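Local coordinates for protein inositol-1-monophosphatase (Thermotoga maritima, PDB 2P3V) that hydrolyses phosphate esters with broad specificity, among them fructose 1,6-bisphosphate and both isomers of inositol 1-phosphate, using magnesium as cofactor, at residues G23-V28 / T39-E44; G72-I77 / Y100-E105; L91-I96 / A177-A182; E139-E144 / N235-D240; F191-R196 / N230-N235. One frame throughout, in Å; residues are numbered along the deposited sequence.

How the contacts relate
Contacts 3 and 5 lie in the buried middle of the subunit; contacts 1, 2 and 4 are partly buried and farther out. Contact 2 pairs strand 95-102 with its neighbour in the seven-stranded sheet, and contact 3 packs the start of that same strand on helix 177-186. Helix 177-186 in turn covers Phe192 and Phe233 of contact 5, a strand pair of the five-stranded sheet. Contacts 4 and 5 share Asn235 and touch through His239 and Ser234. The strand pairs rest on backbone hydrogen bonds, contact 3 on packing without a hydrogen bond across it, contact 4 on one hydrogen bond from a side-chain amide and contact 1 on a helix cap beside a weakly held carboxylate.

Contact 1. Residues G23-V28 / T39-E44; sequences GRVDNV and TEIDRE
Glu40, Asn27 and Thr39 bury the most surface where the loop leading into strand 28-29 meets the first turn of helix 40-56. Glu40 runs back to the loop with CG between its backbone N and carbonyl carbon (chi1 67°) and a bend at chi2, which lays the carboxylate beside Asn27, a poorly ordered residue. OE1 receives a weak hydrogen bond from Asn27 N at 3.5 Å. Val25 CG1 passes alongside, 3.5 Å from Glu40 OE1 and 3.6 Å from Thr39 CG2. Thr39 is the N-cap residue: its OG1 accepts a weak bond from Ile41 N and donates to Asp42 OD2 at 2.7 Å, while Thr39 N reaches that same OD2 from above the carboxylate plane, completing a capping box. Its CG2 meets Val28 CG2 at 3.8 Å, side by side. A valine in place of Thr39 would probably leave Ile41 N without its cap and Asp42 OD2 with one donor fewer. Val25 and Thr39 also touch helix 84-89, whose Thr84 probably binds substrate. The helix start is thus held chiefly by the two bonds to Asp42 OD2, and the loop by the Glu40 side chain laid against Asn27, one weak hydrogen bond and the methyls of Val25 and Thr39.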
# COMPACT_ATOMS: atom_id res chain seq x y z
N GLY A 23 -8.72 -8.69 12.10
CA GLY A 23 -9.05 -10.08 11.83
C GLY A 23 -8.64 -11.02 12.95
O GLY A 23 -9.14 -12.15 13.03
N ARG A 24 -7.74 -10.58 13.82
CA ARG A 24 -7.27 -11.42 14.91
C ARG A 24 -7.76 -10.91 16.26
O ARG A 24 -6.97 -10.63 17.16
CB ARG A 24 -5.73 -11.49 14.88
CG ARG A 24 -5.15 -12.69 15.62
CD ARG A 24 -3.64 -12.83 15.44
NE ARG A 24 -3.11 -13.99 16.15
CZ ARG A 24 -3.11 -14.13 17.47
NH1 ARG A 24 -2.60 -15.23 18.02
NH2 ARG A 24 -3.60 -13.17 18.25
N VAL A 25 -9.08 -10.78 16.39
CA VAL A 25 -9.68 -10.31 17.63
C VAL A 25 -10.23 -11.48 18.44
O VAL A 25 -10.95 -12.33 17.91
CB VAL A 25 -10.83 -9.32 17.35
CG1 VAL A 25 -11.29 -8.68 18.66
CG2 VAL A 25 -10.38 -8.25 16.37
N ASP A 26 -9.89 -11.52 19.73
CA ASP A 26 -10.35 -12.59 20.60
C ASP A 26 -11.62 -12.25 21.38
O ASP A 26 -12.54 -13.07 21.46
CB ASP A 26 -9.23 -13.00 21.58
CG ASP A 26 -8.19 -13.89 20.93
OD1 ASP A 26 -7.54 -13.45 19.95
OD2 ASP A 26 -8.00 -15.04 21.39
N ASN A 27 -11.67 -11.06 21.96
CA ASN A 27 -12.84 -10.65 22.74
C ASN A 27 -13.86 -9.90 21.87
O ASN A 27 -13.61 -8.77 21.43
CB ASN A 27 -12.41 -9.79 23.93
CG ASN A 27 -13.53 -9.58 24.94
OD1 ASN A 27 -14.04 -10.54 25.53
ND2 ASN A 27 -13.91 -8.32 25.15
N VAL A 28 -15.01 -10.53 21.63
CA VAL A 28 -16.07 -9.93 20.82
C VAL A 28 -17.43 -10.12 21.47
O VAL A 28 -17.97 -11.23 21.50
CB VAL A 28 -16.12 -10.56 19.42
CG1 VAL A 28 -17.24 -9.94 18.62
CG2 VAL A 28 -14.79 -10.38 18.72
N THR A 39 -15.51 -4.69 20.41
CA THR A 39 -14.36 -5.38 20.95
C THR A 39 -13.50 -4.50 21.85
O THR A 39 -13.79 -3.32 22.05
CB THR A 39 -13.46 -5.92 19.83
OG1 THR A 39 -12.79 -4.82 19.20
CG2 THR A 39 -14.29 -6.65 18.80
N GLU A 40 -12.45 -5.11 22.39
CA GLU A 40 -11.51 -4.44 23.27
C GLU A 40 -10.64 -3.49 22.46
O GLU A 40 -10.10 -2.52 22.97
CB GLU A 40 -10.64 -5.49 23.99
CG GLU A 40 -9.66 -6.30 23.10
CD GLU A 40 -10.31 -7.43 22.27
OE1 GLU A 40 -9.57 -8.28 21.73
OE2 GLU A 40 -11.56 -7.46 22.14
N ILE A 41 -10.50 -3.78 21.17
CA ILE A 41 -9.71 -2.94 20.28
C ILE A 41 -10.46 -1.63 20.03
O ILE A 41 -9.85 -0.58 19.90
CB ILE A 41 -9.45 -3.64 18.92
CG1 ILE A 41 -9.00 -5.09 19.16
CG2 ILE A 41 -8.38 -2.89 18.15
CD1 ILE A 41 -7.85 -5.23 20.15
N ASP A 42 -11.79 -1.72 19.98
CA ASP A 42 -12.66 -0.57 19.78
C ASP A 42 -12.34 0.50 20.81
O ASP A 42 -11.97 1.62 20.47
CB ASP A 42 -14.13 -0.97 19.95
CG ASP A 42 -14.73 -1.63 18.71
OD1 ASP A 42 -15.37 -0.92 17.90
OD2 ASP A 42 -14.55 -2.86 18.54
N ARG A 43 -12.48 0.12 22.08
CA ARG A 43 -12.23 1.02 23.19
C ARG A 43 -10.78 1.48 23.29
O ARG A 43 -10.51 2.59 23.71
CB ARG A 43 -12.66 0.36 24.51
CG ARG A 43 -14.17 0.38 24.77
CD ARG A 43 -14.82 -0.98 24.55
NE ARG A 43 -14.21 -2.03 25.35
CZ ARG A 43 -14.80 -3.18 25.67
NH1 ARG A 43 -16.04 -3.43 25.26
NH2 ARG A 43 -14.15 -4.09 26.38
N GLU A 44 -9.86 0.60 22.92
CA GLU A 44 -8.46 0.97 22.99
C GLU A 44 -8.12 2.00 21.90
O GLU A 44 -7.25 2.85 22.09
CB GLU A 44 -7.56 -0.26 22.83
CG GLU A 44 -6.26 -0.12 23.62
CD GLU A 44 -5.11 -0.90 23.02
OE1 GLU A 44 -5.22 -2.14 22.89
OE2 GLU A 44 -4.10 -0.25 22.67

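Contact 2. Residues G72-I77 / Y100-E105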
# COMPACT_ATOMS: atom_id res chain seq x y z
N GLY A 72 -21.03 20.44 23.67
CA GLY A 72 -20.45 21.76 23.82
C GLY A 72 -20.45 22.47 22.49
O GLY A 72 -20.88 21.90 21.49
N ASP A 73 -19.99 23.72 22.49
CA ASP A 73 -19.94 24.50 21.25
C ASP A 73 -18.64 24.18 20.52
O ASP A 73 -18.31 24.81 19.51
CB ASP A 73 -20.04 25.99 21.55
CG ASP A 73 -18.95 26.47 22.48
OD1 ASP A 73 -18.76 27.70 22.60
OD2 ASP A 73 -18.28 25.61 23.10
N ARG A 74 -17.90 23.22 21.07
CA ARG A 74 -16.64 22.74 20.51
C ARG A 74 -16.63 21.25 20.82
O ARG A 74 -16.14 20.82 21.86
CB ARG A 74 -15.45 23.47 21.14
CG ARG A 74 -15.38 24.93 20.70
CD ARG A 74 -14.03 25.57 20.95
NE ARG A 74 -13.78 26.61 19.95
CZ ARG A 74 -12.71 27.40 19.94
NH1 ARG A 74 -11.77 27.28 20.88
NH2 ARG A 74 -12.55 28.30 18.97
N LEU A 75 -17.18 20.47 19.89
CA LEU A 75 -17.34 19.03 20.07
C LEU A 75 -16.70 18.13 19.01
O LEU A 75 -16.79 18.38 17.82
CB LEU A 75 -18.84 18.75 20.12
CG LEU A 75 -19.38 17.35 20.39
CD1 LEU A 75 -19.26 16.99 21.87
CD2 LEU A 75 -20.84 17.35 19.96
N TRP A 76 -16.06 17.05 19.47
CA TRP A 76 -15.43 16.09 18.58
C TRP A 76 -16.26 14.81 18.60
O TRP A 76 -16.58 14.29 19.66
CB TRP A 76 -14.00 15.78 19.04
CG TRP A 76 -13.09 16.95 19.05
CD1 TRP A 76 -13.04 17.95 19.98
CD2 TRP A 76 -12.07 17.25 18.09
NE1 TRP A 76 -12.06 18.86 19.66
CE2 TRP A 76 -11.45 18.45 18.50
CE3 TRP A 76 -11.62 16.63 16.92
CZ2 TRP A 76 -10.40 19.04 17.78
CZ3 TRP A 76 -10.58 17.21 16.20
CH2 TRP A 76 -9.98 18.40 16.63
N ILE A 77 -16.61 14.31 17.42
CA ILE A 77 -17.40 13.08 17.32
C ILE A 77 -16.48 11.94 16.89
O ILE A 77 -15.94 11.95 15.79
CB ILE A 77 -18.55 13.21 16.29
CG1 ILE A 77 -19.33 14.51 16.52
CG2 ILE A 77 -19.49 12.03 16.42
CD1 ILE A 77 -19.85 14.66 17.92
N TYR A 100 -15.47 17.33 13.65
CA TYR A 100 -15.38 18.43 14.58
C TYR A 100 -16.59 19.32 14.34
O TYR A 100 -16.80 19.84 13.24
CB TYR A 100 -14.11 19.25 14.38
CG TYR A 100 -14.09 20.51 15.23
CD1 TYR A 100 -14.07 20.42 16.63
CD2 TYR A 100 -14.15 21.77 14.64
CE1 TYR A 100 -14.13 21.57 17.42
CE2 TYR A 100 -14.21 22.93 15.43
CZ TYR A 100 -14.20 22.82 16.82
OH TYR A 100 -14.27 23.96 17.60
N VAL A 101 -17.40 19.46 15.37
CA VAL A 101 -18.60 20.28 15.29
C VAL A 101 -18.38 21.49 16.18
O VAL A 101 -17.93 21.36 17.31
CB VAL A 101 -19.81 19.50 15.79
CG1 VAL A 101 -21.07 20.29 15.54
CG2 VAL A 101 -19.88 18.14 15.09
N GLU A 102 -18.67 22.67 15.65
CA GLU A 102 -18.50 23.90 16.40
C GLU A 102 -19.75 24.76 16.27
O GLU A 102 -20.24 24.99 15.17
CB GLU A 102 -17.29 24.68 15.89
CG GLU A 102 -17.16 26.06 16.49
CD GLU A 102 -15.98 26.83 15.92
OE1 GLU A 102 -14.82 26.48 16.23
OE2 GLU A 102 -16.21 27.79 15.15
N ASN A 103 -20.25 25.23 17.40
CA ASN A 103 -21.46 26.05 17.42
C ASN A 103 -22.63 25.38 16.73
O ASN A 103 -23.41 26.02 16.02
CB ASN A 103 -21.19 27.43 16.79
CG ASN A 103 -20.52 28.40 17.76
OD1 ASN A 103 -20.26 29.56 17.43
ND2 ASN A 103 -20.24 27.92 18.97
N GLY A 104 -22.75 24.07 16.95
CA GLY A 104 -23.85 23.32 16.38
C GLY A 104 -23.69 22.82 14.96
O GLY A 104 -24.51 22.01 14.51
N GLU A 105 -22.67 23.27 14.24
CA GLU A 105 -22.48 22.83 12.86
C GLU A 105 -21.18 22.06 12.66
O GLU A 105 -20.22 22.26 13.38
CB GLU A 105 -22.51 24.03 11.92
CG GLU A 105 -23.78 24.84 12.03
CD GLU A 105 -23.91 25.89 10.95
OE1 GLU A 105 -24.20 25.53 9.78
OE2 GLU A 105 -23.71 27.08 11.26
O HOH W 1 -21.39 22.43 18.54
O HOH W 2 -20.55 29.49 21.20
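Tyr100 opens the pairing of strand 95-102 with strand 74-79, antiparallel neighbours in the seven-stranded sheet. CG anti to the backbone N (chi1 173°) carries the ring across to Trp76, CD1 3.8 Å from CE2 over one face of the indole; the planes are 51° apart, an oblique aromatic pair. The indole NE1 is hydrogen-bonded to Glu60, and Arg3 of helix 2-21 makes a cation-pi contact with the Tyr100 ring. Tyr100 OH donates to Glu102 OE1 at 2.9 Å, on the anti lone pair of that oxygen, and rests 3.4 Å from Arg74 CG. Val101 forms the hydrogen-bonded pair with Leu75: Val101 N reaches Leu75 O at 2.7 Å and Leu75 N reaches Val101 O at 2.8 Å, both nearly straight. On that face Val101 CG2 packs on Ile77 CG1. Glu102 lies alongside Arg74 in a long salt bridge, OE1 to NE 3.9 Å. Asn103, within the type I' turn from Glu102 to Glu105, gives its N to Asp73 O at 2.9 Å. One water joins Asn103 ND2 to Asp73 OD1, and another joins Gly104 N to Gly72 O. Chemistry thus grades from apolar packing inside to charged and water-mediated links at the turn.

Contact 3. Residues L91-I96 / A177-A182; sequences LPNFSI and AALNAA
Ser95 and Leu179 meet where strand 95-102 starts beneath helix 177-186, a helix packed on the seven-stranded sheet of the layered alpha/beta inositol monophosphatase fold. The closer part lies round the serine. A chi1 of 62° sets its OG within the angle of backbone N and C and turns the hydroxyl to the helix, 4.0 Å from Ala178 CB and 3.9 Å from Leu179 N. Neither approach is a hydrogen bond; the hydroxyl is instead bonded to the hydroxyl of Ser176, just before the helix. The small methyl of Ala178 is consistent with the helix start lying close to the strand, and Ala178 N is hydrogen-bonded to Asp82, a probable ligand of the second magnesium. The looser part is round Asn93, the centre of an inverse gamma turn: Leu179 CD2 stays 4.3 Å from Asn93 CA and 4.4 Å from Asn93 CG. Even this side is buried, for Leu179 also packs on Ala113, Glu118 and Leu120 of the next strands, and Asn93 on Leu174. Phe94 and Ile96 point away from the helix, the phenyl to Trp22 and Phe87 and the isoleucine to helix 2-21. Ala177 touches a bound tartrate and is probably part of the substrate site, so the helix start borders that site. At the looser end Leu179 CD2 lies 4.5 Å from Phe94 N.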
# COMPACT_ATOMS: atom_id res chain seq x y z
N LEU A 91 -12.18 -8.25 6.87
CA LEU A 91 -12.52 -7.56 5.63
C LEU A 91 -11.92 -6.15 5.74
O LEU A 91 -11.99 -5.51 6.79
CB LEU A 91 -14.04 -7.51 5.44
CG LEU A 91 -14.71 -8.83 5.02
CD1 LEU A 91 -16.21 -8.67 5.12
CD2 LEU A 91 -14.28 -9.22 3.60
N PRO A 92 -11.31 -5.66 4.66
CA PRO A 92 -10.69 -4.33 4.64
C PRO A 92 -11.62 -3.12 4.77
O PRO A 92 -11.17 -2.02 5.07
CB PRO A 92 -9.92 -4.32 3.32
CG PRO A 92 -10.79 -5.18 2.45
CD PRO A 92 -11.12 -6.33 3.36
N ASN A 93 -12.91 -3.32 4.54
CA ASN A 93 -13.86 -2.23 4.62
C ASN A 93 -14.28 -1.86 6.03
O ASN A 93 -15.33 -2.27 6.52
CB ASN A 93 -15.09 -2.53 3.77
CG ASN A 93 -14.86 -2.23 2.31
OD1 ASN A 93 -13.74 -2.39 1.80
ND2 ASN A 93 -15.91 -1.81 1.62
N PHE A 94 -13.43 -1.09 6.67
CA PHE A 94 -13.70 -0.60 8.01
C PHE A 94 -12.94 0.72 8.12
O PHE A 94 -11.95 0.93 7.42
CB PHE A 94 -13.25 -1.64 9.06
CG PHE A 94 -11.76 -1.77 9.22
CD1 PHE A 94 -11.05 -0.93 10.10
CD2 PHE A 94 -11.05 -2.74 8.50
CE1 PHE A 94 -9.68 -1.06 10.25
CE2 PHE A 94 -9.66 -2.87 8.65
CZ PHE A 94 -8.98 -2.04 9.52
N SER A 95 -13.42 1.62 8.97
CA SER A 95 -12.76 2.90 9.10
C SER A 95 -12.91 3.55 10.46
O SER A 95 -13.76 3.16 11.27
CB SER A 95 -13.28 3.86 8.03
OG SER A 95 -14.67 4.10 8.17
N ILE A 96 -12.06 4.55 10.69
CA ILE A 96 -12.07 5.34 11.91
C ILE A 96 -12.68 6.68 11.50
O ILE A 96 -12.23 7.34 10.56
CB ILE A 96 -10.64 5.59 12.44
CG1 ILE A 96 -9.93 4.26 12.67
CG2 ILE A 96 -10.70 6.37 13.75
CD1 ILE A 96 -8.49 4.41 13.08
N ALA A 177 -20.31 2.25 7.29
CA ALA A 177 -21.14 3.42 7.00
C ALA A 177 -20.42 4.70 6.60
O ALA A 177 -20.73 5.28 5.56
CB ALA A 177 -22.07 3.70 8.16
N ALA A 178 -19.48 5.15 7.44
CA ALA A 178 -18.75 6.39 7.18
C ALA A 178 -18.04 6.37 5.83
O ALA A 178 -18.14 7.30 5.03
CB ALA A 178 -17.75 6.64 8.29
N LEU A 179 -17.34 5.28 5.58
CA LEU A 179 -16.59 5.10 4.35
C LEU A 179 -17.50 5.18 3.12
O LEU A 179 -17.23 5.91 2.16
CB LEU A 179 -15.90 3.74 4.40
CG LEU A 179 -14.95 3.34 3.28
CD1 LEU A 179 -13.77 4.28 3.24
CD2 LEU A 179 -14.49 1.93 3.54
N ASN A 180 -18.59 4.43 3.18
CA ASN A 180 -19.57 4.36 2.10
C ASN A 180 -20.08 5.76 1.78
O ASN A 180 -20.24 6.13 0.61
CB ASN A 180 -20.73 3.44 2.54
CG ASN A 180 -21.33 2.65 1.39
OD1 ASN A 180 -21.86 1.55 1.59
ND2 ASN A 180 -21.27 3.21 0.18
N ALA A 181 -20.32 6.56 2.82
CA ALA A 181 -20.80 7.92 2.62
C ALA A 181 -19.69 8.77 1.98
O ALA A 181 -19.96 9.62 1.13
CB ALA A 181 -21.25 8.54 3.96
N ALA A 182 -18.45 8.53 2.39
CA ALA A 182 -17.33 9.27 1.84
C ALA A 182 -17.15 8.88 0.37
O ALA A 182 -16.76 9.70 -0.46
CB ALA A 182 -16.06 8.96 2.63

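Contact 4. Residues E139-E144 / N235-D240; sequences ENASLE and NGLIHD
Asn235 folds its CG back over its own backbone, flanked by N and C (chi1 62°), and Ile238 places CG2 anti to its carbonyl carbon; together these turns bring amide and methyl to segment 139-144. This is the turn joining strand 231-234 to helix 239-252, with Ile238 at the N-cap position, laid against the segment before strand 147-150. Asn235 ND2 donates to Asn140 O at 3.1 Å; the acceptor lies in the amide plane, while the donor stands 40° above the plane of the carbonyl. The Asn140 amide itself turns to Asp190. Leu237 CD1 covers the backbone of Glu139, 3.6 Å from its C atom. The Leu143 and Ile238 side chains cross at a slant, CD2 to CB 4.0 Å, and both rest on Phe191 of strand 191-194. A leucine in place of Asn235 would probably leave Asn140 O without this donor and Leu237 N without its weak bond to OD1. Ile238 CG2 closes the contact 3.4 Å from Ala141 O.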
# COMPACT_ATOMS: atom_id res chain seq x y z
N GLU A 139 -21.24 12.35 -12.11
CA GLU A 139 -22.08 13.07 -13.05
C GLU A 139 -23.05 12.09 -13.68
O GLU A 139 -23.60 12.37 -14.74
CB GLU A 139 -21.22 13.73 -14.13
CG GLU A 139 -20.13 14.65 -13.60
CD GLU A 139 -19.22 15.18 -14.71
OE1 GLU A 139 -18.67 14.36 -15.47
OE2 GLU A 139 -19.07 16.42 -14.82
N ASN A 140 -23.24 10.93 -13.06
CA ASN A 140 -24.17 9.93 -13.57
C ASN A 140 -25.57 10.49 -13.29
O ASN A 140 -26.03 10.46 -12.15
CB ASN A 140 -23.98 8.59 -12.86
CG ASN A 140 -22.63 7.95 -13.17
OD1 ASN A 140 -22.09 8.12 -14.26
ND2 ASN A 140 -22.09 7.19 -12.22
N ALA A 141 -26.22 11.00 -14.33
CA ALA A 141 -27.54 11.63 -14.23
C ALA A 141 -28.78 10.73 -14.21
O ALA A 141 -29.88 11.21 -13.92
CB ALA A 141 -27.68 12.68 -15.33
N SER A 142 -28.62 9.45 -14.52
CA SER A 142 -29.74 8.51 -14.54
C SER A 142 -29.37 7.17 -13.88
O SER A 142 -28.22 6.75 -13.93
CB SER A 142 -30.19 8.29 -15.98
OG SER A 142 -29.06 8.14 -16.83
N LEU A 143 -30.35 6.51 -13.27
CA LEU A 143 -30.08 5.26 -12.58
C LEU A 143 -29.48 4.11 -13.39
O LEU A 143 -28.72 3.32 -12.84
CB LEU A 143 -31.35 4.77 -11.86
CG LEU A 143 -31.81 5.63 -10.67
CD1 LEU A 143 -32.93 4.93 -9.92
CD2 LEU A 143 -30.64 5.86 -9.73
N GLU A 144 -29.78 4.02 -14.69
CA GLU A 144 -29.22 2.94 -15.51
C GLU A 144 -27.70 2.90 -15.44
O GLU A 144 -27.08 1.88 -15.71
CB GLU A 144 -29.62 3.09 -16.98
CG GLU A 144 -31.10 3.20 -17.22
CD GLU A 144 -31.61 4.60 -16.95
OE1 GLU A 144 -31.49 5.46 -17.86
OE2 GLU A 144 -32.11 4.85 -15.83
N ASN A 235 -25.25 12.11 -5.43
CA ASN A 235 -24.52 13.08 -6.21
C ASN A 235 -25.44 14.25 -6.58
O ASN A 235 -25.08 15.14 -7.36
CB ASN A 235 -23.94 12.42 -7.46
CG ASN A 235 -24.99 11.85 -8.37
OD1 ASN A 235 -26.14 11.67 -7.98
ND2 ASN A 235 -24.60 11.55 -9.60
N GLY A 236 -26.64 14.26 -5.99
CA GLY A 236 -27.57 15.33 -6.25
C GLY A 236 -28.36 15.19 -7.54
O GLY A 236 -29.49 15.68 -7.63
N LEU A 237 -27.79 14.51 -8.52
CA LEU A 237 -28.45 14.32 -9.81
C LEU A 237 -29.59 13.29 -9.83
O LEU A 237 -30.60 13.50 -10.50
CB LEU A 237 -27.41 13.95 -10.87
CG LEU A 237 -26.22 14.90 -11.02
CD1 LEU A 237 -25.28 14.35 -12.06
CD2 LEU A 237 -26.70 16.30 -11.41
N ILE A 238 -29.44 12.19 -9.11
CA ILE A 238 -30.47 11.15 -9.08
C ILE A 238 -31.19 11.03 -7.73
O ILE A 238 -31.92 10.07 -7.49
CB ILE A 238 -29.88 9.76 -9.43
CG1 ILE A 238 -28.50 9.59 -8.78
CG2 ILE A 238 -29.77 9.60 -10.95
CD1 ILE A 238 -28.53 9.58 -7.27
N HIS A 239 -30.98 12.03 -6.87
CA HIS A 239 -31.57 12.04 -5.54
C HIS A 239 -33.08 11.78 -5.51
O HIS A 239 -33.54 10.84 -4.87
CB HIS A 239 -31.26 13.38 -4.86
CG HIS A 239 -31.20 13.29 -3.37
ND1 HIS A 239 -30.18 12.67 -2.69
CD2 HIS A 239 -32.04 13.76 -2.41
CE1 HIS A 239 -30.38 12.75 -1.39
NE2 HIS A 239 -31.51 13.41 -1.20
N ASP A 240 -33.84 12.62 -6.21
CA ASP A 240 -35.30 12.50 -6.24
C ASP A 240 -35.72 11.06 -6.51
O ASP A 240 -36.61 10.54 -5.84
CB ASP A 240 -35.88 13.42 -7.32
CG ASP A 240 -35.47 14.87 -7.13
OD1 ASP A 240 -35.77 15.44 -6.06
OD2 ASP A 240 -34.84 15.45 -8.05

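Contact 5. Residues F191-R196 / N230-N235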
# COMPACT_ATOMS: atom_id res chain seq x y z
N PHE A 191 -24.99 6.93 -4.90
CA PHE A 191 -25.89 7.16 -3.78
C PHE A 191 -25.70 6.13 -2.68
O PHE A 191 -25.26 5.00 -2.92
CB PHE A 191 -27.36 7.22 -4.25
CG PHE A 191 -27.93 5.90 -4.71
CD1 PHE A 191 -28.35 4.94 -3.78
CD2 PHE A 191 -28.11 5.64 -6.07
CE1 PHE A 191 -28.94 3.74 -4.20
CE2 PHE A 191 -28.70 4.45 -6.50
CZ PHE A 191 -29.12 3.49 -5.56
N PHE A 192 -26.02 6.55 -1.46
CA PHE A 192 -25.89 5.69 -0.29
C PHE A 192 -27.07 5.89 0.65
O PHE A 192 -27.33 7.00 1.11
CB PHE A 192 -24.57 5.99 0.44
CG PHE A 192 -24.42 5.25 1.74
CD1 PHE A 192 -24.49 3.86 1.78
CD2 PHE A 192 -24.21 5.95 2.93
CE1 PHE A 192 -24.36 3.16 3.00
CE2 PHE A 192 -24.08 5.27 4.14
CZ PHE A 192 -24.15 3.88 4.18
N VAL A 193 -27.76 4.79 0.94
CA VAL A 193 -28.93 4.79 1.81
C VAL A 193 -28.64 4.08 3.12
O VAL A 193 -28.12 2.98 3.13
CB VAL A 193 -30.10 4.09 1.11
CG1 VAL A 193 -31.30 4.07 2.02
CG2 VAL A 193 -30.42 4.80 -0.18
N THR A 194 -29.00 4.72 4.23
CA THR A 194 -28.76 4.14 5.55
C THR A 194 -29.98 4.38 6.45
O THR A 194 -30.32 5.52 6.76
CB THR A 194 -27.49 4.75 6.16
OG1 THR A 194 -27.21 4.14 7.42
CG2 THR A 194 -27.64 6.25 6.32
N TRP A 195 -30.62 3.29 6.86
CA TRP A 195 -31.83 3.32 7.68
C TRP A 195 -31.60 3.26 9.20
O TRP A 195 -30.51 2.91 9.65
CB TRP A 195 -32.74 2.16 7.24
CG TRP A 195 -34.18 2.21 7.69
CD1 TRP A 195 -35.04 3.27 7.57
CD2 TRP A 195 -34.95 1.13 8.22
NE1 TRP A 195 -36.30 2.91 7.99
CE2 TRP A 195 -36.27 1.60 8.39
CE3 TRP A 195 -34.66 -0.20 8.56
CZ2 TRP A 195 -37.30 0.80 8.90
CZ3 TRP A 195 -35.68 -1.00 9.06
CH2 TRP A 195 -36.99 -0.50 9.22
N ARG A 196 -32.64 3.61 9.95
CA ARG A 196 -32.64 3.63 11.42
C ARG A 196 -31.27 3.57 12.08
O ARG A 196 -30.93 2.57 12.71
CB ARG A 196 -33.51 2.48 11.96
CG ARG A 196 -34.99 2.62 11.66
CD ARG A 196 -35.82 1.47 12.23
NE ARG A 196 -37.24 1.67 11.98
CZ ARG A 196 -38.20 0.81 12.32
NH1 ARG A 196 -37.89 -0.34 12.92
NH2 ARG A 196 -39.47 1.09 12.05
N ASN A 230 -32.90 8.69 9.32
CA ASN A 230 -32.61 7.93 8.12
C ASN A 230 -31.91 8.92 7.20
O ASN A 230 -32.23 10.10 7.19
CB ASN A 230 -33.91 7.38 7.50
CG ASN A 230 -35.03 8.43 7.41
OD1 ASN A 230 -34.93 9.40 6.65
ND2 ASN A 230 -36.10 8.23 8.19
N PHE A 231 -30.93 8.43 6.44
CA PHE A 231 -30.16 9.31 5.56
C PHE A 231 -29.99 8.83 4.13
O PHE A 231 -29.97 7.63 3.86
CB PHE A 231 -28.76 9.51 6.15
CG PHE A 231 -28.73 10.35 7.39
CD1 PHE A 231 -28.50 11.72 7.31
CD2 PHE A 231 -28.98 9.78 8.63
CE1 PHE A 231 -28.51 12.51 8.45
CE2 PHE A 231 -28.99 10.56 9.79
CZ PHE A 231 -28.75 11.93 9.70
N ILE A 232 -29.87 9.80 3.23
CA ILE A 232 -29.65 9.52 1.81
C ILE A 232 -28.55 10.45 1.30
O ILE A 232 -28.71 11.68 1.28
CB ILE A 232 -30.93 9.74 0.95
CG1 ILE A 232 -32.00 8.70 1.29
CG2 ILE A 232 -30.59 9.59 -0.53
CD1 ILE A 232 -33.26 8.82 0.44
N PHE A 233 -27.43 9.86 0.90
CA PHE A 233 -26.31 10.62 0.36
C PHE A 233 -26.27 10.33 -1.14
O PHE A 233 -26.36 9.17 -1.55
CB PHE A 233 -24.98 10.17 0.97
CG PHE A 233 -24.93 10.24 2.48
CD1 PHE A 233 -25.67 9.36 3.26
CD2 PHE A 233 -24.11 11.16 3.12
CE1 PHE A 233 -25.59 9.40 4.65
CE2 PHE A 233 -24.02 11.20 4.50
CZ PHE A 233 -24.76 10.32 5.27
N SER A 234 -26.15 11.37 -1.96
CA SER A 234 -26.11 11.14 -3.41
C SER A 234 -25.32 12.22 -4.11
O SER A 234 -24.80 13.14 -3.48
CB SER A 234 -27.52 11.16 -3.99
OG SER A 234 -27.87 12.48 -4.34
N ASN A 235 -25.25 12.11 -5.43
CA ASN A 235 -24.52 13.08 -6.21
C ASN A 235 -25.44 14.25 -6.58
O ASN A 235 -25.08 15.14 -7.36
CB ASN A 235 -23.94 12.42 -7.46
CG ASN A 235 -24.99 11.85 -8.37
OD1 ASN A 235 -26.14 11.67 -7.98
ND2 ASN A 235 -24.60 11.55 -9.60
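Phe192 and Phe233 form a hydrogen-bonded antiparallel pair, Phe192 N to Phe233 O at 2.6 Å and Phe233 N to Phe192 O at 2.9 Å. Thr194 and Phe231 repeat it, Thr194 N to Phe231 O at 3.1 Å and Phe231 N to Thr194 O at 3.0 Å. The side chains of both pairs share one face. There Phe192 and Phe233 point the same way, CD2 to CD1 3.7 Å, their planes 38° apart. Thr194 CG2 packs 3.5 Å from Phe231 CB and also reaches the edge of the Phe233 ring; with OG1 anti to the backbone N (chi1 -177°), its hydroxyl goes to Tyr153. A bound tartrate lies near Thr194, and Arg196, just beyond the strand, probably binds substrate. On the other face Phe191 CB meets Ser234 CB at 4.0 Å. Helix 177-186 covers the Phe192 and Phe233 rings, while helices 157-164 and 239-252 cover Phe191 and Val193, leaving these strands between strands 147-150 and 215-217.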